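PDB 6QPS: polysaccharide Lyase Family 6 from Bacteroides cellulosilyticus, which binds a calcium ion and probably depolymerises mannuronic acid-rich alginate by beta-elimination. Local coordinates for residues H57-I62 / I74-E79; L90-Y95 / L99-L104. All coordinates share one frame; numbering follows the deposited sequence.

Contacts 1 and 2 lie in series along the chain and illustrate how a right-handed parallel beta-helix, the fold of this lyase family, fills its interior. Their centres are about 7 Å apart. Strands 54-67 and 90-95 are parallel neighbours on one face, and strands 74-78 and 99-111 pair likewise on another; the Ile62 side of contact 1 and the whole of contact 2 reach between these faces, one coil apart, while Leu59 enters from before the corner at Glu61. Two probable backbone hydrogen bonds join the contacts, Ile74 O to Gln100 N and Trp76 N to Gln100 O, each 2.8 Å. Both contribute to the apolar core of the helix's N-terminal part, away from the calcium site.

Contact 1 (H57-I62 / I74-E79); sequences HNLKEI and IVWRAE
The carbonyl oxygen of Leu59 accepts a hydrogen bond from Lys35 NZ, while the side chain of the same residue turns inward to the rim of the Trp76 indole. No hydrogen bond links 57-62 to 74-79; what joins them is the six-membered ring of Trp76, met by two aliphatic side chains. Leu59 CD1 lies at the ring edge, near its plane, 4.5 Å from Trp76 CH2. Ile62 makes the closer approach, with its CD1 3.9 Å from Trp76 CH2, and it comes to the ring obliquely. Leu59 CD1 and Ile62 CD1 are themselves 4.0 Å apart, so the two methyls sit side by side at the same far corner of the indole.

The backbones remain well apart, the nearest CA atoms being those of Ile62 and Trp76 at 12.6 Å, and long side chains from opposite directions span the gap. Ile62 is fully extended, with CG1 opposite the backbone N (chi1 175°) and CD1 carried straight on to the tip. Trp76 likewise projects its CG opposite the backbone N (chi1 179°), which sends the indole inward across the coil. The small buried area, 80 Å² in all, fits a touch of side-chain ends.

The chain turns a corner at Glu61, which puts Leu59 and Ile62 on either side of the bend. Helix 31-40 packs against the same group, Val31 and Met34 on Leu59 and Leu38 on Trp76. Leu92 of strand 90-95, in the next coil, touches both Ile62 and Trp76, and strand 48-51 adds Val49 and Leu51 beside the indole.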
loop_
_atom_site.group_PDB
_atom_site.type_symbol
_atom_site.label_atom_id
_atom_site.label_comp_id
_atom_site.label_asym_id
_atom_site.label_seq_id
_atom_site.Cartn_x
_atom_site.Cartn_y
_atom_site.Cartn_z
ATOM N N HIS A 57 -27.999 -3.039 10.221
ATOM C CA HIS A 57 -28.058 -1.702 9.652
ATOM C C HIS A 57 -27.772 -0.651 10.718
ATOM O O HIS A 57 -28.232 -0.761 11.859
ATOM C CB HIS A 57 -29.444 -1.402 9.069
ATOM C CG HIS A 57 -29.767 -2.160 7.820
ATOM N ND1 HIS A 57 -29.281 -1.805 6.580
ATOM C CD2 HIS A 57 -30.547 -3.249 7.620
ATOM C CE1 HIS A 57 -29.737 -2.650 5.672
ATOM N NE2 HIS A 57 -30.521 -3.528 6.274
ATOM N N ASN A 58 -27.020 0.376 10.331
ATOM C CA ASN A 58 -26.889 1.609 11.115
ATOM C C ASN A 58 -26.420 1.341 12.547
ATOM O O ASN A 58 -27.056 1.758 13.525
ATOM C CB ASN A 58 -28.196 2.409 11.101
ATOM C CG ASN A 58 -28.555 2.905 9.717
ATOM O OD1 ASN A 58 -27.733 3.518 9.032
ATOM N ND2 ASN A 58 -29.777 2.627 9.289
ATOM N N LEU A 59 -25.267 0.675 12.663
ATOM C CA LEU A 59 -24.669 0.502 13.980
ATOM C C LEU A 59 -24.251 1.840 14.570
ATOM O O LEU A 59 -24.176 1.983 15.794
ATOM C CB LEU A 59 -23.452 -0.417 13.903
ATOM C CG LEU A 59 -23.672 -1.847 13.418
ATOM C CD1 LEU A 59 -22.334 -2.624 13.411
ATOM C CD2 LEU A 59 -24.687 -2.565 14.273
ATOM N N LYS A 60 -23.952 2.820 13.729
ATOM C CA LYS A 60 -23.583 4.168 14.183
ATOM C C LYS A 60 -22.344 4.068 15.080
ATOM O O LYS A 60 -21.393 3.354 14.730
ATOM C CB LYS A 60 -24.792 4.869 14.793
ATOM C CG LYS A 60 -25.923 5.136 13.791
ATOM C CD LYS A 60 -27.179 5.668 14.471
ATOM C CE LYS A 60 -27.848 4.588 15.317
ATOM N NZ LYS A 60 -28.001 4.986 16.750
ATOM N N GLU A 61 -22.306 4.782 16.205
ATOM C CA GLU A 61 -21.122 4.787 17.053
ATOM C C GLU A 61 -21.065 3.464 17.803
ATOM O O GLU A 61 -21.968 3.152 18.596
ATOM C CB GLU A 61 -21.165 5.967 18.020
ATOM C CG GLU A 61 -21.013 7.328 17.343
ATOM C CD GLU A 61 -20.680 8.435 18.322
ATOM O OE1 GLU A 61 -20.335 9.545 17.866
ATOM O OE2 GLU A 61 -20.770 8.199 19.546
ATOM N N ILE A 62 -20.016 2.687 17.551
ATOM C CA ILE A 62 -19.838 1.378 18.175
ATOM C C ILE A 62 -18.375 1.213 18.565
ATOM O O ILE A 62 -17.468 1.553 17.795
ATOM C CB ILE A 62 -20.335 0.239 17.261
ATOM C CG1 ILE A 62 -20.042 -1.137 17.865
ATOM C CG2 ILE A 62 -19.714 0.354 15.863
ATOM C CD1 ILE A 62 -20.680 -2.301 17.089
ATOM N N ILE A 74 -10.151 -12.027 22.035
ATOM C CA ILE A 74 -11.602 -11.805 22.060
ATOM C C ILE A 74 -12.049 -11.572 20.619
ATOM O O ILE A 74 -11.466 -10.732 19.921
ATOM C CB ILE A 74 -11.950 -10.592 22.948
ATOM C CG1 ILE A 74 -11.480 -10.836 24.388
ATOM C CG2 ILE A 74 -13.438 -10.310 22.922
ATOM C CD1 ILE A 74 -11.540 -9.590 25.297
ATOM N N VAL A 75 -13.067 -12.307 20.161
ATOM C CA VAL A 75 -13.394 -12.383 18.738
ATOM C C VAL A 75 -14.801 -11.862 18.474
ATOM O O VAL A 75 -15.738 -12.185 19.208
ATOM C CB VAL A 75 -13.279 -13.841 18.237
ATOM C CG1 VAL A 75 -13.689 -13.950 16.763
ATOM C CG2 VAL A 75 -11.863 -14.389 18.459
ATOM N N TRP A 76 -14.939 -11.061 17.419
ATOM C CA TRP A 76 -16.228 -10.606 16.901
ATOM C C TRP A 76 -16.324 -11.173 15.494
ATOM O O TRP A 76 -15.473 -10.869 14.656
ATOM C CB TRP A 76 -16.267 -9.075 16.892
ATOM C CG TRP A 76 -17.546 -8.468 16.353
ATOM C CD1 TRP A 76 -18.766 -9.063 16.250
ATOM C CD2 TRP A 76 -17.699 -7.140 15.839
ATOM N NE1 TRP A 76 -19.678 -8.181 15.697
ATOM C CE2 TRP A 76 -19.043 -6.990 15.454
ATOM C CE3 TRP A 76 -16.835 -6.044 15.708
ATOM C CZ2 TRP A 76 -19.536 -5.810 14.920
ATOM C CZ3 TRP A 76 -17.335 -4.874 15.170
ATOM C CH2 TRP A 76 -18.671 -4.771 14.785
ATOM N N ARG A 77 -17.309 -12.036 15.245
ATOM C CA ARG A 77 -17.331 -12.785 13.997
ATOM C C ARG A 77 -18.753 -13.122 13.560
ATOM O O ARG A 77 -19.704 -13.096 14.345
ATOM C CB ARG A 77 -16.529 -14.091 14.126
ATOM C CG ARG A 77 -17.108 -15.128 15.098
ATOM C CD ARG A 77 -16.260 -16.409 15.081
ATOM N NE ARG A 77 -16.577 -17.329 16.160
ATOM C CZ ARG A 77 -17.561 -18.222 16.113
ATOM N NH1 ARG A 77 -18.340 -18.306 15.043
ATOM N NH2 ARG A 77 -17.771 -19.031 17.140
ATOM N N ALA A 78 -18.872 -13.462 12.280
ATOM C CA ALA A 78 -20.100 -14.049 11.764
ATOM C C ALA A 78 -20.196 -15.517 12.165
ATOM O O ALA A 78 -19.191 -16.236 12.177
ATOM C CB ALA A 78 -20.110 -13.957 10.238
ATOM N N GLU A 79 -21.424 -15.974 12.456
ATOM C CA GLU A 79 -21.638 -17.400 12.680
ATOM C C GLU A 79 -21.279 -18.199 11.432
ATOM O O GLU A 79 -20.635 -19.252 11.516
ATOM C CB GLU A 79 -23.092 -17.644 13.087
ATOM C CG GLU A 79 -23.412 -19.099 13.413
ATOM C CD GLU A 79 -24.846 -19.286 13.894
ATOM O OE1 GLU A 79 -25.777 -18.895 13.168
ATOM O OE2 GLU A 79 -25.039 -19.824 14.999
#

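Contact 2 (L90-Y95 / L99-L104); sequences LRLKIY and LQLEDL
Leu99 starts the second strand by laying its CD1 methyl 3.5 Å from Tyr95 O, a carbonyl oxygen hydrogen-bonded to Thr65 OG1. The same CD1 lies 4.1 Å from Ile94 CG2, the two side chains sliding past each other in opposite directions. Gln100 turns outward, and its NE2 donates to Glu102 OE2 at 2.6 Å; the bond is bent (N-H...O 142°), meeting the carboxylate on its anti side slightly out of plane, and OE2 lies tilted 20° from the Gln100 amide plane.

Leu101 turns inward again and divides its two methyls between two partners. Its CD1 meets Ile94 CD1 tip to tip at 4.0 Å, and its CD2 likewise meets Leu92 CD2 at 4.1 Å. Ile94 can serve both leucines because its branches diverge: CG2, opposite the backbone N, goes to Leu99, while CG1, beside that N, carries CD1 to Leu101.

The axes of strands 90-95 and 99-102 approach to 8.7 Å and their N-to-C directions differ by 139°, nearer antiparallel than parallel; no hydrogen bond joins them. They face each other across the interior; their backbone partners are strands of neighbouring coils. The chemistry implies a division of labour: aliphatic ends that meet or slide past one another inside, where Trp76 also packs on Leu101, and a polar Gln100-Glu102 bond and salt bridges from Glu102 and Asp103 to Arg134 on the outward side.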
loop_
_atom_site.group_PDB
_atom_site.type_symbol
_atom_site.label_atom_id
_atom_site.label_comp_id
_atom_site.label_asym_id
_atom_site.label_seq_id
_atom_site.Cartn_x
_atom_site.Cartn_y
_atom_site.Cartn_z
ATOM N N LEU A 90 -21.791 4.170 10.172
ATOM C CA LEU A 90 -20.876 3.410 11.012
ATOM C C LEU A 90 -19.709 4.261 11.494
ATOM O O LEU A 90 -19.073 4.964 10.704
ATOM C CB LEU A 90 -20.340 2.219 10.206
ATOM C CG LEU A 90 -19.338 1.289 10.874
ATOM C CD1 LEU A 90 -19.926 0.660 12.143
ATOM C CD2 LEU A 90 -18.823 0.197 9.922
ATOM N N ARG A 91 -19.398 4.162 12.794
ATOM C CA ARG A 91 -18.195 4.783 13.371
ATOM C C ARG A 91 -17.671 3.779 14.403
ATOM O O ARG A 91 -18.036 3.834 15.586
ATOM C CB ARG A 91 -18.423 6.177 13.962
ATOM C CG ARG A 91 -17.073 6.832 14.416
ATOM C CD ARG A 91 -17.237 8.315 14.774
ATOM N NE ARG A 91 -16.038 8.888 15.390
ATOM C CZ ARG A 91 -16.058 9.746 16.407
ATOM N NH1 ARG A 91 -17.218 10.129 16.920
ATOM N NH2 ARG A 91 -14.918 10.221 16.917
ATOM N N LEU A 92 -16.844 2.844 13.943
ATOM C CA LEU A 92 -16.337 1.754 14.764
ATOM C C LEU A 92 -14.949 2.110 15.271
ATOM O O LEU A 92 -14.069 2.466 14.478
ATOM C CB LEU A 92 -16.291 0.469 13.942
ATOM C CG LEU A 92 -15.503 -0.718 14.492
ATOM C CD1 LEU A 92 -16.077 -1.139 15.841
ATOM C CD2 LEU A 92 -15.502 -1.873 13.495
ATOM N N LYS A 93 -14.760 2.027 16.590
ATOM C CA LYS A 93 -13.475 2.263 17.232
ATOM C C LYS A 93 -13.088 0.990 17.968
ATOM O O LYS A 93 -13.920 0.424 18.695
ATOM C CB LYS A 93 -13.572 3.433 18.206
ATOM C CG LYS A 93 -13.800 4.777 17.521
ATOM C CD LYS A 93 -13.881 5.906 18.534
ATOM C CE LYS A 93 -13.347 7.220 17.964
ATOM N NZ LYS A 93 -11.861 7.165 17.746
ATOM N N ILE A 94 -11.840 0.562 17.791
ATOM C CA ILE A 94 -11.283 -0.673 18.347
ATOM C C ILE A 94 -10.096 -0.272 19.218
ATOM O O ILE A 94 -9.166 0.380 18.732
ATOM C CB ILE A 94 -10.822 -1.615 17.219
ATOM C CG1 ILE A 94 -11.966 -1.971 16.255
ATOM C CG2 ILE A 94 -10.190 -2.888 17.794
ATOM C CD1 ILE A 94 -11.482 -2.439 14.879
ATOM N N TYR A 95 -10.109 -0.657 20.493
ATOM C CA TYR A 95 -9.036 -0.251 21.392
ATOM C C TYR A 95 -8.995 -1.243 22.539
ATOM O O TYR A 95 -10.034 -1.693 23.013
ATOM C CB TYR A 95 -9.207 1.201 21.887
ATOM C CG TYR A 95 -10.581 1.548 22.444
ATOM C CD1 TYR A 95 -11.628 1.874 21.592
ATOM C CD2 TYR A 95 -10.834 1.556 23.808
ATOM C CE1 TYR A 95 -12.866 2.184 22.074
ATOM C CE2 TYR A 95 -12.089 1.868 24.300
ATOM C CZ TYR A 95 -13.107 2.169 23.420
ATOM O OH TYR A 95 -14.359 2.477 23.890
ATOM N N LEU A 99 -7.801 -8.195 20.402
ATOM C CA LEU A 99 -9.162 -8.194 19.872
ATOM C C LEU A 99 -9.108 -8.539 18.392
ATOM O O LEU A 99 -8.172 -8.121 17.696
ATOM C CB LEU A 99 -9.789 -6.810 20.046
ATOM C CG LEU A 99 -9.701 -6.208 21.446
ATOM C CD1 LEU A 99 -10.311 -4.806 21.440
ATOM C CD2 LEU A 99 -10.376 -7.098 22.453
ATOM N N GLN A 100 -10.085 -9.322 17.916
ATOM C CA GLN A 100 -10.060 -9.825 16.544
ATOM C C GLN A 100 -11.441 -9.727 15.914
ATOM O O GLN A 100 -12.434 -10.153 16.515
ATOM C CB GLN A 100 -9.608 -11.287 16.582
ATOM C CG GLN A 100 -9.214 -11.931 15.295
ATOM C CD GLN A 100 -8.210 -13.068 15.544
ATOM O OE1 GLN A 100 -7.157 -12.860 16.158
ATOM N NE2 GLN A 100 -8.545 -14.261 15.085
ATOM N N LEU A 101 -11.491 -9.170 14.708
ATOM C CA LEU A 101 -12.668 -9.218 13.852
ATOM C C LEU A 101 -12.425 -10.242 12.756
ATOM O O LEU A 101 -11.368 -10.214 12.112
ATOM C CB LEU A 101 -12.873 -7.865 13.172
ATOM C CG LEU A 101 -13.468 -6.725 13.996
ATOM C CD1 LEU A 101 -12.516 -6.255 15.045
ATOM C CD2 LEU A 101 -13.867 -5.578 13.067
ATOM N N GLU A 102 -13.421 -11.095 12.503
ATOM C CA GLU A 102 -13.284 -12.175 11.531
ATOM C C GLU A 102 -14.556 -12.369 10.711
ATOM O O GLU A 102 -15.661 -12.445 11.257
ATOM C CB GLU A 102 -13.029 -13.547 12.195
ATOM C CG GLU A 102 -11.886 -13.642 13.193
ATOM C CD GLU A 102 -11.807 -15.031 13.839
ATOM O OE1 GLU A 102 -12.679 -15.894 13.561
ATOM O OE2 GLU A 102 -10.890 -15.245 14.651
ATOM N N ASP A 103 -14.392 -12.582 9.408
ATOM C CA ASP A 103 -15.459 -13.101 8.554
ATOM C C ASP A 103 -16.664 -12.163 8.440
ATOM O O ASP A 103 -17.778 -12.622 8.169
ATOM C CB ASP A 103 -15.905 -14.493 9.007
ATOM C CG ASP A 103 -14.842 -15.562 8.757
ATOM O OD1 ASP A 103 -14.108 -15.464 7.749
ATOM O OD2 ASP A 103 -14.755 -16.521 9.558
ATOM N N LEU A 104 -16.465 -10.860 8.610
ATOM C CA LEU A 104 -17.531 -9.869 8.508
ATOM C C LEU A 104 -17.552 -9.248 7.117
ATOM O O LEU A 104 -16.499 -9.025 6.515
ATOM C CB LEU A 104 -17.331 -8.762 9.547
ATOM C CG LEU A 104 -17.417 -9.209 11.013
ATOM C CD1 LEU A 104 -17.062 -8.051 11.930
ATOM C CD2 LEU A 104 -18.781 -9.779 11.384
#